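Local coordinates for protein XoxI (Bacillus cereus ATCC 14579, PDB 3CNW) that is of unknown function but probably binds a hydrophobic ligand, as other polyketide cyclase and lipid transport proteins do, at residues A4-S9 with E118-F123. Residues are numbered along the deposited sequence; the frame is centred on the assembly and turned at random.
Sequences AHTTTS and EAINLF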
ATOM      1  N   ALA A   4       3.656  -3.138 -25.491  1.00 35.97           N
ATOM      2  CA  ALA A   4       2.440  -2.404 -25.794  1.00 32.61           C
ATOM      3  C   ALA A   4       2.066  -1.541 -24.591  1.00 31.70           C
ATOM      4  O   ALA A   4       2.422  -1.848 -23.450  1.00 31.18           O
ATOM      5  CB  ALA A   4       1.317  -3.371 -26.119  1.00 31.54           C
ATOM      6  N   HIS A   5       1.350  -0.456 -24.857  1.00 30.57           N
ATOM      7  CA  HIS A   5       0.938   0.478 -23.821  1.00 29.10           C
ATOM      8  C   HIS A   5      -0.479   0.938 -24.101  1.00 27.85           C
ATOM      9  O   HIS A   5      -0.920   0.952 -25.250  1.00 29.07           O
ATOM     10  CB  HIS A   5       1.842   1.713 -23.845  1.00 30.59           C
ATOM     11  CG  HIS A   5       3.304   1.405 -23.735  1.00 34.17           C
ATOM     12  ND1 HIS A   5       3.921   1.139 -22.530  1.00 35.56           N
ATOM     13  CD2 HIS A   5       4.268   1.326 -24.679  1.00 33.68           C
ATOM     14  CE1 HIS A   5       5.205   0.910 -22.741  1.00 36.14           C
ATOM     15  NE2 HIS A   5       5.444   1.017 -24.034  1.00 36.17           N
ATOM     16  N   THR A   6      -1.189   1.319 -23.052  1.00 25.81           N
ATOM     17  CA  THR A   6      -2.536   1.829 -23.221  1.00 24.36           C
ATOM     18  C   THR A   6      -2.959   2.615 -21.990  1.00 25.33           C
ATOM     19  O   THR A   6      -2.607   2.274 -20.858  1.00 23.58           O
ATOM     20  CB  THR A   6      -3.561   0.699 -23.504  1.00 24.88           C
ATOM     21  OG1 THR A   6      -4.784   1.278 -23.984  1.00 23.93           O
ATOM     22  CG2 THR A   6      -3.845  -0.115 -22.252  1.00 21.96           C
ATOM     23  N   THR A   7      -3.707   3.684 -22.225  1.00 26.48           N
ATOM     24  CA  THR A   7      -4.172   4.527 -21.143  1.00 29.69           C
ATOM     25  C   THR A   7      -5.580   4.995 -21.428  1.00 30.77           C
ATOM     26  O   THR A   7      -5.974   5.156 -22.581  1.00 32.54           O
ATOM     27  CB  THR A   7      -3.303   5.784 -20.984  1.00 31.48           C
ATOM     28  OG1 THR A   7      -1.920   5.417 -20.978  1.00 35.12           O
ATOM     29  CG2 THR A   7      -3.636   6.483 -19.670  1.00 32.94           C
ATOM     30  N   THR A   8      -6.336   5.217 -20.364  1.00 31.32           N
ATOM     31  CA  THR A   8      -7.694   5.706 -20.483  1.00 32.82           C
ATOM     32  C   THR A   8      -7.833   6.793 -19.435  1.00 31.81           C
ATOM     33  O   THR A   8      -7.231   6.716 -18.364  1.00 31.29           O
ATOM     34  CB  THR A   8      -8.747   4.591 -20.200  1.00 34.95           C
ATOM     35  OG1 THR A   8      -8.558   3.503 -21.108  1.00 36.60           O
ATOM     36  CG2 THR A   8     -10.158   5.130 -20.366  1.00 35.89           C
ATOM     37  N   SER A   9      -8.600   7.823 -19.755  1.00 32.49           N
ATOM     38  CA  SER A   9      -8.830   8.908 -18.818  1.00 33.70           C
ATOM     39  C   SER A   9     -10.335   9.078 -18.700  1.00 33.23           C
ATOM     40  O   SER A   9     -11.087   8.634 -19.568  1.00 32.59           O
ATOM     41  CB  SER A   9      -8.174  10.196 -19.314  1.00 34.11           C
ATOM     42  OG  SER A   9      -6.769  10.109 -19.202  1.00 36.06           O
ATOM     43  N   GLU A 118      -4.891  -6.923 -29.879  1.00 26.69           N
ATOM     44  CA  GLU A 118      -5.776  -7.718 -29.035  1.00 26.40           C
ATOM     45  C   GLU A 118      -5.497  -7.528 -27.548  1.00 25.90           C
ATOM     46  O   GLU A 118      -6.420  -7.556 -26.737  1.00 27.63           O
ATOM     47  CB  GLU A 118      -5.653  -9.198 -29.410  1.00 26.90           C
ATOM     48  CG  GLU A 118      -5.927  -9.466 -30.882  1.00 32.18           C
ATOM     49  CD  GLU A 118      -5.522 -10.872 -31.346  1.00 35.81           C
ATOM     50  OE1 GLU A 118      -4.418 -11.348 -30.987  1.00 32.95           O
ATOM     51  OE2 GLU A 118      -6.314 -11.490 -32.093  1.00 38.40           O
ATOM     52  N   ALA A 119      -4.236  -7.332 -27.181  1.00 23.07           N
ATOM     53  CA  ALA A 119      -3.904  -7.147 -25.773  1.00 20.21           C
ATOM     54  C   ALA A 119      -4.391  -5.774 -25.313  1.00 18.56           C
ATOM     55  O   ALA A 119      -4.898  -5.611 -24.201  1.00 16.69           O
ATOM     56  CB  ALA A 119      -2.397  -7.265 -25.565  1.00 21.09           C
ATOM     57  N   ILE A 120      -4.230  -4.793 -26.193  1.00 16.73           N
ATOM     58  CA  ILE A 120      -4.633  -3.433 -25.911  1.00 16.10           C
ATOM     59  C   ILE A 120      -6.151  -3.345 -25.758  1.00 17.76           C
ATOM     60  O   ILE A 120      -6.646  -2.775 -24.782  1.00 17.09           O
ATOM     61  CB  ILE A 120      -4.112  -2.489 -27.021  1.00 14.16           C
ATOM     62  CG1 ILE A 120      -2.587  -2.358 -26.879  1.00 14.66           C
ATOM     63  CG2 ILE A 120      -4.796  -1.136 -26.945  1.00 10.73           C
ATOM     64  CD1 ILE A 120      -1.887  -1.624 -28.016  1.00 13.92           C
ATOM     65  N   ASN A 121      -6.896  -3.929 -26.693  1.00 18.14           N
ATOM     66  CA  ASN A 121      -8.350  -3.898 -26.587  1.00 20.05           C
ATOM     67  C   ASN A 121      -8.837  -4.497 -25.266  1.00 19.25           C
ATOM     68  O   ASN A 121      -9.695  -3.926 -24.604  1.00 20.33           O
ATOM     69  CB  ASN A 121      -8.999  -4.651 -27.750  1.00 21.14           C
ATOM     70  CG  ASN A 121      -8.951  -3.865 -29.047  1.00 22.51           C
ATOM     71  OD1 ASN A 121      -9.198  -2.663 -29.059  1.00 26.27           O
ATOM     72  ND2 ASN A 121      -8.654  -4.542 -30.142  1.00 21.05           N
ATOM     73  N   LEU A 122      -8.291  -5.648 -24.884  1.00 19.75           N
ATOM     74  CA  LEU A 122      -8.696  -6.296 -23.642  1.00 19.49           C
ATOM     75  C   LEU A 122      -8.557  -5.357 -22.444  1.00 18.87           C
ATOM     76  O   LEU A 122      -9.532  -5.027 -21.774  1.00 19.01           O
ATOM     77  CB  LEU A 122      -7.857  -7.559 -23.400  1.00 20.62           C
ATOM     78  CG  LEU A 122      -8.027  -8.217 -22.018  1.00 23.84           C
ATOM     79  CD1 LEU A 122      -9.450  -8.762 -21.877  1.00 21.49           C
ATOM     80  CD2 LEU A 122      -6.998  -9.332 -21.833  1.00 22.95           C
ATOM     81  N   PHE A 123      -7.336  -4.922 -22.181  1.00 18.47           N
ATOM     82  CA  PHE A 123      -7.104  -4.058 -21.055  1.00 18.20           C
ATOM     83  C   PHE A 123      -7.786  -2.707 -21.162  1.00 17.65           C
ATOM     84  O   PHE A 123      -8.288  -2.185 -20.166  1.00 17.30           O
ATOM     85  CB  PHE A 123      -5.603  -3.946 -20.830  1.00 17.55           C
ATOM     86  CG  PHE A 123      -5.010  -5.205 -20.269  1.00 21.06           C
ATOM     87  CD1 PHE A 123      -5.272  -5.577 -18.950  1.00 21.72           C
ATOM     88  CD2 PHE A 123      -4.275  -6.072 -21.074  1.00 22.04           C
ATOM     89  CE1 PHE A 123      -4.814  -6.802 -18.438  1.00 23.60           C
ATOM     90  CE2 PHE A 123      -3.814  -7.296 -20.569  1.00 23.85           C
ATOM     91  CZ  PHE A 123      -4.086  -7.659 -19.253  1.00 22.29           C
TER
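I120 is the residue of helix segment 118-123 that meets the most of strand segment 4-9, reaching A4, H5 and T6. Its two branches divide the work. The longer branch, CG1 and CD1, runs toward the start of the strand. It lies against the methyl of A4, with I120 CG1 4.1 Å from A4 CB. The terminal methyl also rests near the backbone, where I120 CD1 is 3.9 Å from H5 O. This is van der Waals contact with a carbonyl oxygen. The short branch, CG2, sits anti to the backbone N and faces T6. I120 CG2 approaches T6 OG1 to 3.8 Å. The two side chains pass alongside each other in opposite directions. T6 OG1 is held by a hydrogen bond to H124 ND1, one residue beyond the segment, which ties the strand to the helix by a polar link. T6 has OG1 anti to its own N (chi1 -166°). Its methyl CG2, between the backbone N and the carbonyl carbon, meets the next turn of the helix loosely.

F123 makes that contact through its CB, 4.4 Å from T6 CG2. Its ring then leads away from the strand. It meets the rings of Y86 and F109 at inclined angles and F81 edge-to-face, so its aromatic end belongs to the interior between helix and sheet.

No hydrogen bond joins the two segments directly. Their axes approach to 8.5 Å and run in the same general direction, inclined at 26°. Strand 4-12 is an outermost strand of the antiparallel sheet and bonds to strand 101-111, while helix 116-139 packs beside it. A long C-terminal helix lying against a curved antiparallel sheet is the hallmark of the Bet v 1-like, helix-grip fold.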